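Long-range contacts in transcriptional regulator, IclR family (Alicyclobacillus acidocaldarius subsp. acidocaldarius, PDB 5TJJ), which probably binds DNA through a winged helix-turn-helix domain and regulates transcription: residues 143-149 / 194-200; 149-153 / 218-222; 13-18 / 48-52. One frame throughout, in Å; residues are numbered along the deposited sequence.

Contact 1 of 3, residues 143-149 / 194-200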
loop_
_atom_site.group_PDB
_atom_site.type_symbol
_atom_site.label_atom_id
_atom_site.label_comp_id
_atom_site.label_asym_id
_atom_site.label_seq_id
_atom_site.Cartn_x
_atom_site.Cartn_y
_atom_site.Cartn_z
ATOM N N GLY A 143 17.013 16.854 21.066
ATOM C CA GLY A 143 16.452 16.824 22.415
ATOM C C GLY A 143 16.082 15.427 22.880
ATOM O O GLY A 143 15.239 14.755 22.271
ATOM N N ALA A 144 16.741 14.969 23.938
ATOM C CA ALA A 144 16.300 13.794 24.713
ATOM C C ALA A 144 16.384 12.473 23.900
ATOM O O ALA A 144 17.006 12.448 22.832
ATOM C CB ALA A 144 14.890 14.039 25.282
ATOM N N ALA A 145 15.779 11.394 24.403
ATOM C CA ALA A 145 15.888 10.070 23.783
ATOM C C ALA A 145 15.466 10.032 22.316
ATOM O O ALA A 145 16.167 9.438 21.465
ATOM C CB ALA A 145 15.101 9.036 24.580
ATOM N N PHE A 146 14.336 10.667 22.023
ATOM C CA PHE A 146 13.809 10.646 20.664
ATOM C C PHE A 146 14.645 11.448 19.663
ATOM O O PHE A 146 14.710 11.060 18.490
ATOM C CB PHE A 146 12.319 11.020 20.584
ATOM C CG PHE A 146 11.982 12.352 21.137
ATOM C CD1 PHE A 146 12.226 13.505 20.407
ATOM C CD2 PHE A 146 11.385 12.463 22.391
ATOM C CE1 PHE A 146 11.903 14.752 20.927
ATOM C CE2 PHE A 146 11.056 13.705 22.907
ATOM C CZ PHE A 146 11.304 14.848 22.168
ATOM N N GLY A 147 15.255 12.548 20.116
ATOM C CA GLY A 147 16.193 13.303 19.313
ATOM C C GLY A 147 17.376 12.445 18.864
ATOM O O GLY A 147 17.658 12.310 17.669
ATOM N N ARG A 148 18.037 11.827 19.833
ATOM C CA ARG A 148 19.136 10.911 19.558
ATOM C C ARG A 148 18.798 9.746 18.606
ATOM O O ARG A 148 19.693 9.240 17.913
ATOM C CB ARG A 148 19.637 10.314 20.872
ATOM C CG ARG A 148 20.342 11.304 21.768
ATOM C CD ARG A 148 21.246 10.593 22.760
ATOM N NE ARG A 148 20.517 10.180 23.947
ATOM C CZ ARG A 148 20.111 10.996 24.909
ATOM N NH1 ARG A 148 20.369 12.304 24.863
ATOM N NH2 ARG A 148 19.454 10.487 25.933
ATOM N N CYS A 149 17.544 9.291 18.599
ATOM C CA CYS A 149 17.166 8.254 17.653
ATOM C C CYS A 149 17.120 8.730 16.219
ATOM O O CYS A 149 17.361 7.928 15.342
ATOM C CB CYS A 149 15.836 7.607 17.988
ATOM S SG CYS A 149 15.917 6.524 19.404
ATOM N N ALA A 194 17.328 4.555 22.710
ATOM C CA ALA A 194 17.916 5.606 23.597
ATOM C C ALA A 194 17.107 5.760 24.851
ATOM O O ALA A 194 15.944 5.410 24.866
ATOM C CB ALA A 194 18.005 6.956 22.895
ATOM N N VAL A 195 17.730 6.264 25.909
ATOM C CA VAL A 195 17.056 6.510 27.172
ATOM C C VAL A 195 17.523 7.859 27.673
ATOM O O VAL A 195 18.694 8.149 27.623
ATOM C CB VAL A 195 17.371 5.426 28.224
ATOM C CG1 VAL A 195 16.661 5.701 29.551
ATOM C CG2 VAL A 195 16.976 4.049 27.704
ATOM N N SER A 196 16.603 8.678 28.157
ATOM C CA SER A 196 16.942 9.960 28.730
ATOM C C SER A 196 16.205 10.093 30.042
ATOM O O SER A 196 15.073 9.614 30.160
ATOM C CB SER A 196 16.567 11.097 27.777
ATOM O OG SER A 196 15.171 11.237 27.599
ATOM N N HIS A 197 16.855 10.724 31.022
ATOM C CA HIS A 197 16.296 10.940 32.367
ATOM C C HIS A 197 16.319 12.427 32.691
ATOM O O HIS A 197 17.328 12.986 33.111
ATOM C CB HIS A 197 17.088 10.173 33.438
ATOM C CG HIS A 197 17.058 8.682 33.273
ATOM N ND1 HIS A 197 15.891 7.946 33.317
ATOM C CD2 HIS A 197 18.061 7.788 33.084
ATOM C CE1 HIS A 197 16.174 6.670 33.147
ATOM N NE2 HIS A 197 17.485 6.545 33.011
ATOM N N GLY A 198 15.189 13.068 32.487
ATOM C CA GLY A 198 15.044 14.461 32.814
ATOM C C GLY A 198 15.839 15.397 31.944
ATOM O O GLY A 198 16.270 16.430 32.422
ATOM N N GLU A 199 15.994 15.071 30.663
ATOM C CA GLU A 199 16.780 15.906 29.747
ATOM C C GLU A 199 15.970 17.057 29.175
ATOM O O GLU A 199 16.519 18.130 28.982
ATOM C CB GLU A 199 17.436 15.072 28.654
ATOM C CG GLU A 199 18.605 14.245 29.188
ATOM C CD GLU A 199 19.223 13.306 28.151
ATOM O OE1 GLU A 199 19.448 13.729 26.983
ATOM O OE2 GLU A 199 19.501 12.132 28.499
ATOM N N LEU A 200 14.676 16.866 28.937
ATOM C CA LEU A 200 13.786 18.007 28.634
ATOM C C LEU A 200 12.899 18.452 29.791
ATOM O O LEU A 200 12.677 19.638 29.955
ATOM C CB LEU A 200 12.870 17.709 27.453
ATOM C CG LEU A 200 13.528 17.632 26.089
ATOM C CD1 LEU A 200 12.424 17.392 25.070
ATOM C CD2 LEU A 200 14.348 18.865 25.736
#
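Helix 144-149 runs roughly antiparallel to strand 194-197, with 150° between their directions and an axis separation of only 6.7 Å. Such a close approach is possible because small residues line the interface of this GAF-like domain, where the helix lies against the edge strand of the six-stranded antiparallel sheet. Ala145 and Ala194 are 4.9 Å apart at their CA atoms; beyond the strand the chain turns through Gly198, at positive phi, and brings Glu199 and Leu200 back beside the start of the helix. Ala145 CB meets Ala194 CB at 3.9 Å, and Cys149 SG adds a contact of 4.1 Å to the same methyl. Ser196 points at the helix, its OG accepting a weak hydrogen bond from Ala145 N (3.3 Å). Farther along, Leu200 closes over the N-terminal end of the helix, with CG 3.9 Å from Ala144 CB and CD1 4.0 Å from Phe146 CZ. The polar centre is Arg148, whose side chain also packs on Tyr181, Leu184 and Val188 of helix 178-191. Its guanidinium bridges strand and turn: NH2 donates to Val195 O (3.0 Å), and a two-pronged salt bridge engages the carboxylate of Glu199, with Arg148 NH1 2.7 Å from Glu199 OE1 and Arg148 NH2 3.0 Å from Glu199 OE2.

Contact 2 of 3, residues 149-153 / 218-222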
loop_
_atom_site.group_PDB
_atom_site.type_symbol
_atom_site.label_atom_id
_atom_site.label_comp_id
_atom_site.label_asym_id
_atom_site.label_seq_id
_atom_site.Cartn_x
_atom_site.Cartn_y
_atom_site.Cartn_z
ATOM N N CYS A 149 17.544 9.291 18.599
ATOM C CA CYS A 149 17.166 8.254 17.653
ATOM C C CYS A 149 17.120 8.730 16.219
ATOM O O CYS A 149 17.361 7.928 15.342
ATOM C CB CYS A 149 15.836 7.607 17.988
ATOM S SG CYS A 149 15.917 6.524 19.404
ATOM N N PHE A 150 16.792 10.003 15.977
ATOM C CA PHE A 150 16.855 10.570 14.615
ATOM C C PHE A 150 18.322 10.808 14.248
ATOM O O PHE A 150 18.804 10.284 13.238
ATOM C CB PHE A 150 16.071 11.881 14.492
ATOM C CG PHE A 150 14.566 11.745 14.605
ATOM C CD1 PHE A 150 13.815 11.264 13.559
ATOM C CD2 PHE A 150 13.894 12.181 15.746
ATOM C CE1 PHE A 150 12.423 11.173 13.642
ATOM C CE2 PHE A 150 12.498 12.100 15.838
ATOM C CZ PHE A 150 11.764 11.588 14.788
ATOM N N LEU A 151 19.034 11.544 15.097
ATOM C CA LEU A 151 20.402 11.970 14.804
ATOM C C LEU A 151 21.426 10.859 14.633
ATOM O O LEU A 151 22.253 10.921 13.743
ATOM C CB LEU A 151 20.928 12.896 15.880
ATOM C CG LEU A 151 20.768 14.392 15.687
ATOM C CD1 LEU A 151 21.519 15.089 16.812
ATOM C CD2 LEU A 151 21.333 14.834 14.351
ATOM N N ALA A 152 21.363 9.842 15.476
ATOM C CA ALA A 152 22.342 8.783 15.445
ATOM C C ALA A 152 22.445 8.105 14.070
ATOM O O ALA A 152 23.498 7.501 13.725
ATOM C CB ALA A 152 22.017 7.759 16.520
ATOM N N TYR A 153 21.363 8.180 13.300
ATOM C CA TYR A 153 21.310 7.552 11.980
ATOM C C TYR A 153 21.502 8.503 10.796
ATOM O O TYR A 153 21.409 8.070 9.662
ATOM C CB TYR A 153 20.030 6.736 11.853
ATOM C CG TYR A 153 19.973 5.609 12.849
ATOM C CD1 TYR A 153 20.652 4.422 12.622
ATOM C CD2 TYR A 153 19.266 5.744 14.055
ATOM C CE1 TYR A 153 20.619 3.392 13.554
ATOM C CE2 TYR A 153 19.248 4.724 15.012
ATOM C CZ TYR A 153 19.916 3.551 14.744
ATOM O OH TYR A 153 19.881 2.518 15.635
ATOM N N VAL A 218 15.595 7.454 9.070
ATOM C CA VAL A 218 14.667 7.538 10.202
ATOM C C VAL A 218 13.773 8.764 10.088
ATOM O O VAL A 218 14.200 9.876 10.391
ATOM C CB VAL A 218 15.394 7.573 11.545
ATOM C CG1 VAL A 218 14.395 7.631 12.712
ATOM C CG2 VAL A 218 16.288 6.354 11.690
ATOM N N ASP A 219 12.531 8.542 9.649
ATOM C CA ASP A 219 11.496 9.587 9.587
ATOM C C ASP A 219 10.562 9.609 10.820
ATOM O O ASP A 219 9.861 10.588 11.043
ATOM C CB ASP A 219 10.648 9.413 8.319
ATOM C CG ASP A 219 11.265 10.083 7.085
ATOM O OD1 ASP A 219 12.154 10.978 7.228
ATOM O OD2 ASP A 219 10.827 9.716 5.954
ATOM N N LEU A 220 10.568 8.543 11.607
ATOM C CA LEU A 220 9.633 8.382 12.686
ATOM C C LEU A 220 10.341 7.744 13.850
ATOM O O LEU A 220 11.214 6.882 13.651
ATOM C CB LEU A 220 8.485 7.482 12.238
ATOM C CG LEU A 220 7.434 8.066 11.292
ATOM C CD1 LEU A 220 6.406 6.973 10.950
ATOM C CD2 LEU A 220 6.772 9.296 11.909
ATOM N N VAL A 221 9.954 8.137 15.061
ATOM C CA VAL A 221 10.459 7.511 16.282
ATOM C C VAL A 221 9.281 7.173 17.172
ATOM O O VAL A 221 8.332 7.924 17.215
ATOM C CB VAL A 221 11.449 8.423 16.988
ATOM C CG1 VAL A 221 11.769 7.939 18.406
ATOM C CG2 VAL A 221 12.741 8.537 16.161
ATOM N N LEU A 222 9.335 6.011 17.816
ATOM C CA LEU A 222 8.362 5.615 18.801
ATOM C C LEU A 222 9.019 5.791 20.138
ATOM O O LEU A 222 10.116 5.306 20.344
ATOM C CB LEU A 222 7.946 4.137 18.676
ATOM C CG LEU A 222 7.537 3.579 17.334
ATOM C CD1 LEU A 222 7.016 2.175 17.530
ATOM C CD2 LEU A 222 6.452 4.431 16.715
#
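This is a buried, apolar helix-on-sheet contact in the core of the C-terminal domain, where the C-terminal part of helix 144-151 and the residues after it rest on the beginning of strand 218-227. That strand runs inside the sheet, bonded through its backbone to strands 104-110 and 204-212 on its two edges. Phe150 does most of the packing. Its CA-to-CB bond points sideways, yet with chi1 in the m well the ring reaches across to the strand, and Val221 CG2 sits over one face, 3.5 Å from the centroid of the Phe150 ring and 12° off the normal, a well-centred CH-pi contact. The ring edge meets the strand backbone instead: Phe150 CD1 is 3.5 Å from Val218 O, and Phe150 CE1 is 3.7 Å from Asp219 O. Val218 and Val221 both direct their side chains at the helix. Besides its place over the ring, Val221 CG2 touches Cys149 CB at 3.7 Å, whereas the two methyls of Val218 are shared, CG1 lying 3.8 Å from Phe150 CD1 and CG2 3.8 Å from Tyr153 CB. The Tyr153 ring in turn meets Phe212 edge-to-face. Joining a helix to one face of an antiparallel sheet through valine methyls and an aromatic ring, the contact belongs to the helix-packed antiparallel sheet of the GAF-like fold of IclR C-terminal domains.

Contact 3 of 3, residues 13-18 / 48-52; sequences LAARVL and VLRTL
Two regular right-handed helical segments, 13-18 and 48-52, cross steeply, their axes 10.3 Å apart at closest approach with a signed crossing angle of -78°. Ala14 and Val48 form the nearest backbone pair, CA to CA 6.2 Å. Here the small Ala14 leaves a hollow into which Val48 (chi1 t) projects, placing CG1 3.7 Å from Ala14 CA. Leu13 (t, p) bends round to meet the other methyl, Leu13 CD2 lying 3.8 Å from Val48 CG2. One turn further along its helix, Leu52 (m, t) pushes a forked end between Ala14, Val17 and Leu18: CD2 is 4.0 Å from Ala14 CB, and CD1 is 4.2 Å from both Val17 CG1 and Leu18 CD2. Val17 (chi1 t), pointing toward the other helix, also meets Leu49 (m, t), with Val17 CG1 3.7 Å from Leu49 CD2. Helix 31-38 extends this core through Leu38 beside Leu13 and Val17, and through Ile34 beside Leu49, while Val11 of the second subunit packs on Leu52. The arrangement forms part of the hydrophobic core of a winged helix-turn-helix domain, with helix 42-54 in the position of the recognition helix, consistent with DNA binding.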
loop_
_atom_site.group_PDB
_atom_site.type_symbol
_atom_site.label_atom_id
_atom_site.label_comp_id
_atom_site.label_asym_id
_atom_site.label_seq_id
_atom_site.Cartn_x
_atom_site.Cartn_y
_atom_site.Cartn_z
ATOM N N LEU A 13 4.362 -18.947 3.068
ATOM C CA LEU A 13 5.381 -18.953 2.001
ATOM C C LEU A 13 4.985 -17.960 0.903
ATOM O O LEU A 13 5.823 -17.249 0.371
ATOM C CB LEU A 13 5.564 -20.372 1.431
ATOM C CG LEU A 13 6.530 -20.540 0.242
ATOM C CD1 LEU A 13 7.953 -20.214 0.650
ATOM C CD2 LEU A 13 6.445 -21.943 -0.345
ATOM N N ALA A 14 3.703 -17.916 0.562
ATOM C CA ALA A 14 3.203 -16.910 -0.381
ATOM C C ALA A 14 3.625 -15.506 0.077
ATOM O O ALA A 14 4.178 -14.745 -0.699
ATOM C CB ALA A 14 1.690 -17.008 -0.530
ATOM N N ALA A 15 3.416 -15.217 1.360
ATOM C CA ALA A 15 3.795 -13.935 1.932
ATOM C C ALA A 15 5.292 -13.681 1.841
ATOM O O ALA A 15 5.696 -12.574 1.497
ATOM C CB ALA A 15 3.345 -13.848 3.371
ATOM N N ARG A 16 6.109 -14.692 2.150
ATOM C CA ARG A 16 7.571 -14.555 2.055
ATOM C C ARG A 16 8.017 -14.302 0.600
ATOM O O ARG A 16 8.925 -13.519 0.344
ATOM C CB ARG A 16 8.304 -15.794 2.612
ATOM C CG ARG A 16 8.289 -15.957 4.125
ATOM C CD ARG A 16 9.006 -17.252 4.520
ATOM N NE ARG A 16 10.468 -17.107 4.456
ATOM C CZ ARG A 16 11.367 -18.084 4.256
ATOM N NH1 ARG A 16 10.986 -19.335 4.077
ATOM N NH2 ARG A 16 12.665 -17.802 4.225
ATOM N N VAL A 17 7.377 -14.986 -0.346
ATOM C CA VAL A 17 7.655 -14.805 -1.760
ATOM C C VAL A 17 7.389 -13.356 -2.156
ATOM O O VAL A 17 8.231 -12.731 -2.800
ATOM C CB VAL A 17 6.831 -15.800 -2.601
ATOM C CG1 VAL A 17 6.751 -15.391 -4.073
ATOM C CG2 VAL A 17 7.442 -17.186 -2.471
ATOM N N LEU A 18 6.245 -12.817 -1.737
ATOM C CA LEU A 18 5.886 -11.467 -2.123
ATOM C C LEU A 18 6.760 -10.427 -1.457
ATOM O O LEU A 18 7.120 -9.418 -2.081
ATOM C CB LEU A 18 4.422 -11.192 -1.840
ATOM C CG LEU A 18 3.449 -12.060 -2.642
ATOM C CD1 LEU A 18 2.036 -11.877 -2.107
ATOM C CD2 LEU A 18 3.506 -11.707 -4.121
ATOM N N VAL A 48 3.174 -22.441 -5.461
ATOM C CA VAL A 48 2.723 -21.205 -4.837
ATOM C C VAL A 48 2.777 -20.042 -5.815
ATOM O O VAL A 48 1.791 -19.316 -5.991
ATOM C CB VAL A 48 3.587 -20.918 -3.595
ATOM C CG1 VAL A 48 3.424 -19.487 -3.090
ATOM C CG2 VAL A 48 3.264 -21.945 -2.507
ATOM N N LEU A 49 3.940 -19.881 -6.452
ATOM C CA LEU A 49 4.127 -18.887 -7.518
ATOM C C LEU A 49 3.074 -18.959 -8.612
ATOM O O LEU A 49 2.479 -17.954 -8.962
ATOM C CB LEU A 49 5.512 -19.026 -8.155
ATOM C CG LEU A 49 6.668 -18.430 -7.339
ATOM C CD1 LEU A 49 8.009 -18.955 -7.823
ATOM C CD2 LEU A 49 6.646 -16.920 -7.417
ATOM N N ARG A 50 2.854 -20.141 -9.164
ATOM C CA ARG A 50 1.859 -20.283 -10.216
ATOM C C ARG A 50 0.425 -20.002 -9.684
ATOM O O ARG A 50 -0.414 -19.482 -10.406
ATOM C CB ARG A 50 1.967 -21.662 -10.898
ATOM C CG ARG A 50 3.048 -21.736 -11.990
ATOM C CD ARG A 50 3.243 -23.175 -12.499
ATOM N NE ARG A 50 3.655 -23.336 -13.917
ATOM C CZ ARG A 50 2.930 -23.891 -14.908
ATOM N NH1 ARG A 50 1.692 -24.346 -14.698
ATOM N NH2 ARG A 50 3.447 -23.983 -16.137
ATOM N N THR A 51 0.160 -20.327 -8.421
ATOM C CA THR A 51 -1.140 -20.038 -7.808
ATOM C C THR A 51 -1.320 -18.526 -7.664
ATOM O O THR A 51 -2.376 -17.995 -8.032
ATOM C CB THR A 51 -1.279 -20.742 -6.447
ATOM O OG1 THR A 51 -1.031 -22.130 -6.635
ATOM C CG2 THR A 51 -2.658 -20.578 -5.867
ATOM N N LEU A 52 -0.278 -17.847 -7.184
ATOM C CA LEU A 52 -0.262 -16.380 -7.102
ATOM C C LEU A 52 -0.418 -15.711 -8.471
ATOM O O LEU A 52 -1.136 -14.724 -8.605
ATOM C CB LEU A 52 1.029 -15.871 -6.415
ATOM C CG LEU A 52 1.269 -16.235 -4.939
ATOM C CD1 LEU A 52 2.638 -15.788 -4.467
ATOM C CD2 LEU A 52 0.220 -15.659 -4.020
#

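Overall arrangement
Contacts 1 and 2 belong to one continuous core. They share Cys149, draw on successive parts of helix 144-151 and reach the same sheet, contact 1 at its edge strand and contact 2 at an inner one; their centres are 11 Å apart, and Phe146 CB of contact 1 lies 3.8 Å from Val221 CG1 of contact 2. Along the chain their segments alternate. Contact 3 stands apart in the N-terminal helix-turn-helix domain, its centre about 42 Å from that of contact 1 and 33 Å from that of contact 2, with nearest atoms about 27 and 21 Å away. The separation reflects the family's two-domain layout, a probable DNA-binding head and a GAF-like domain that, as in relatives, probably has the regulatory role.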